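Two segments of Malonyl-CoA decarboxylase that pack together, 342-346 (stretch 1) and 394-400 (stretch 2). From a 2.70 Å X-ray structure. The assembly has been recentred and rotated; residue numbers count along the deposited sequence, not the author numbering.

Stretch 1 342-346: NWFDD
Stretch 2 394-400: NFLGDRS

Small contacts between loops distant in sequence often depend on tight turns that present a few side chains at once, and this pair from malonyl-CoA decarboxylase illustrates the principle. In stretch 1, Trp-343 (phi/psi -43/-35) and Phe-344 (-62/-18) form a short 3-10 segment, with Asp-345 N hydrogen-bonded to Asn-342 O at 2.5 Å and Asp-346 N to Trp-343 O at 3.0 Å. Stretch 2 opens with a type II beta turn from Asn-394 to Gly-397, in which Phe-395 takes -55/135 and Leu-396 the left-handed 52/43; a weak hydrogen bond from Gly-397 N to Asn-394 O (3.1 Å) closes it. The backbones approach at Phe-344 and Leu-396, whose CA atoms lie 7.6 Å apart.

Leu-396 (m, t) points toward stretch 1, placing CD2 3.6 Å from Trp-343 CH2 and 3.7 Å from Phe-344 CB. Trp-343 (p, chi2 -97°) starts sideways, yet its CH2 reaches Phe-395 CZ at 3.5 Å; the six-membered ring and the Phe-395 ring (t, chi2 76°) meet rim to rim, centroids 5.7 Å apart and planes at 45°. Arg-399 (p, t, p, chi4 -161°) lays CB over one face of the Phe-344 ring (p, chi2 -85°), then curls so that Phe-344 CD2 sits over its guanidinium, 3.3 Å from NH1. A long salt bridge, Arg-399 NH1 to Asp-345 OD1 at 3.8 Å, adds a charged contact beside the guanidinium-ring packing.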

# COMPACT_ATOMS: atom_id res chain seq x y z
N ASN A 342 -47.94 -17.16 -25.64
CA ASN A 342 -47.24 -17.67 -24.47
C ASN A 342 -47.21 -19.18 -24.43
O ASN A 342 -47.56 -19.77 -23.41
CB ASN A 342 -47.90 -17.16 -23.19
CG ASN A 342 -48.25 -15.69 -23.27
OD1 ASN A 342 -49.07 -15.27 -24.09
ND2 ASN A 342 -47.64 -14.89 -22.39
N TRP A 343 -46.79 -19.82 -25.52
CA TRP A 343 -46.75 -21.28 -25.54
C TRP A 343 -46.18 -21.86 -24.24
O TRP A 343 -46.61 -22.92 -23.79
CB TRP A 343 -45.93 -21.78 -26.73
CG TRP A 343 -44.50 -21.36 -26.72
CD1 TRP A 343 -43.95 -20.29 -27.37
CD2 TRP A 343 -43.43 -22.00 -26.02
NE1 TRP A 343 -42.60 -20.23 -27.12
CE2 TRP A 343 -42.25 -21.27 -26.29
CE3 TRP A 343 -43.35 -23.12 -25.18
CZ2 TRP A 343 -41.01 -21.62 -25.76
CZ3 TRP A 343 -42.12 -23.47 -24.65
CH2 TRP A 343 -40.96 -22.72 -24.95
N PHE A 344 -45.22 -21.16 -23.65
CA PHE A 344 -44.60 -21.62 -22.41
C PHE A 344 -45.61 -21.73 -21.26
O PHE A 344 -45.36 -22.40 -20.26
CB PHE A 344 -43.42 -20.72 -22.00
CG PHE A 344 -43.77 -19.25 -21.87
CD1 PHE A 344 -43.77 -18.41 -22.98
CD2 PHE A 344 -44.08 -18.71 -20.63
CE1 PHE A 344 -44.08 -17.05 -22.86
CE2 PHE A 344 -44.40 -17.35 -20.49
CZ PHE A 344 -44.40 -16.52 -21.61
N ASP A 345 -46.76 -21.07 -21.40
CA ASP A 345 -47.78 -21.13 -20.37
C ASP A 345 -48.69 -22.36 -20.50
O ASP A 345 -49.75 -22.42 -19.90
CB ASP A 345 -48.61 -19.84 -20.38
CG ASP A 345 -47.83 -18.64 -19.87
OD1 ASP A 345 -46.90 -18.84 -19.06
OD2 ASP A 345 -48.16 -17.50 -20.27
N ASP A 346 -48.26 -23.34 -21.29
CA ASP A 346 -49.03 -24.57 -21.46
C ASP A 346 -48.12 -25.78 -21.29
O ASP A 346 -47.56 -26.28 -22.26
CB ASP A 346 -49.66 -24.62 -22.85
CG ASP A 346 -50.44 -25.92 -23.09
OD1 ASP A 346 -51.49 -26.12 -22.44
OD2 ASP A 346 -49.99 -26.74 -23.91
N ASN A 394 -30.72 -25.69 -20.39
CA ASN A 394 -31.88 -25.45 -19.55
C ASN A 394 -33.09 -24.93 -20.29
O ASN A 394 -33.30 -23.72 -20.38
CB ASN A 394 -31.52 -24.46 -18.44
CG ASN A 394 -30.40 -24.96 -17.57
OD1 ASN A 394 -30.52 -26.00 -16.93
ND2 ASN A 394 -29.30 -24.22 -17.54
N PHE A 395 -33.91 -25.85 -20.80
CA PHE A 395 -35.12 -25.46 -21.51
C PHE A 395 -35.96 -24.56 -20.60
O PHE A 395 -36.12 -24.84 -19.42
CB PHE A 395 -35.94 -26.70 -21.90
CG PHE A 395 -37.12 -26.39 -22.79
CD1 PHE A 395 -36.92 -26.13 -24.15
CD2 PHE A 395 -38.40 -26.31 -22.27
CE1 PHE A 395 -38.00 -25.78 -24.97
CE2 PHE A 395 -39.48 -25.96 -23.09
CZ PHE A 395 -39.28 -25.69 -24.43
N LEU A 396 -36.46 -23.46 -21.16
CA LEU A 396 -37.28 -22.51 -20.41
C LEU A 396 -36.66 -22.01 -19.11
O LEU A 396 -37.34 -21.91 -18.09
CB LEU A 396 -38.66 -23.13 -20.13
CG LEU A 396 -39.60 -23.12 -21.33
CD1 LEU A 396 -40.93 -23.79 -21.00
CD2 LEU A 396 -39.83 -21.68 -21.73
N GLY A 397 -35.38 -21.70 -19.15
CA GLY A 397 -34.72 -21.18 -17.97
C GLY A 397 -35.07 -19.72 -17.75
O GLY A 397 -35.15 -19.24 -16.62
N ASP A 398 -35.29 -18.99 -18.85
CA ASP A 398 -35.63 -17.58 -18.75
C ASP A 398 -36.83 -17.23 -19.62
O ASP A 398 -36.72 -17.12 -20.84
CB ASP A 398 -34.42 -16.74 -19.15
CG ASP A 398 -34.72 -15.25 -19.15
OD1 ASP A 398 -35.41 -14.79 -18.22
OD2 ASP A 398 -34.25 -14.55 -20.08
N ARG A 399 -37.99 -17.05 -19.00
CA ARG A 399 -39.17 -16.72 -19.79
C ARG A 399 -39.44 -15.23 -19.82
O ARG A 399 -40.53 -14.79 -20.19
CB ARG A 399 -40.40 -17.48 -19.29
CG ARG A 399 -40.69 -17.39 -17.81
CD ARG A 399 -41.81 -18.37 -17.47
NE ARG A 399 -41.48 -19.71 -17.95
CZ ARG A 399 -42.36 -20.69 -18.14
NH1 ARG A 399 -43.66 -20.48 -17.90
NH2 ARG A 399 -41.95 -21.88 -18.59
N SER A 400 -38.43 -14.46 -19.44
CA SER A 400 -38.55 -13.01 -19.46
C SER A 400 -38.77 -12.69 -20.93
O SER A 400 -38.20 -13.35 -21.80
CB SER A 400 -37.25 -12.36 -18.98
OG SER A 400 -36.18 -12.69 -19.86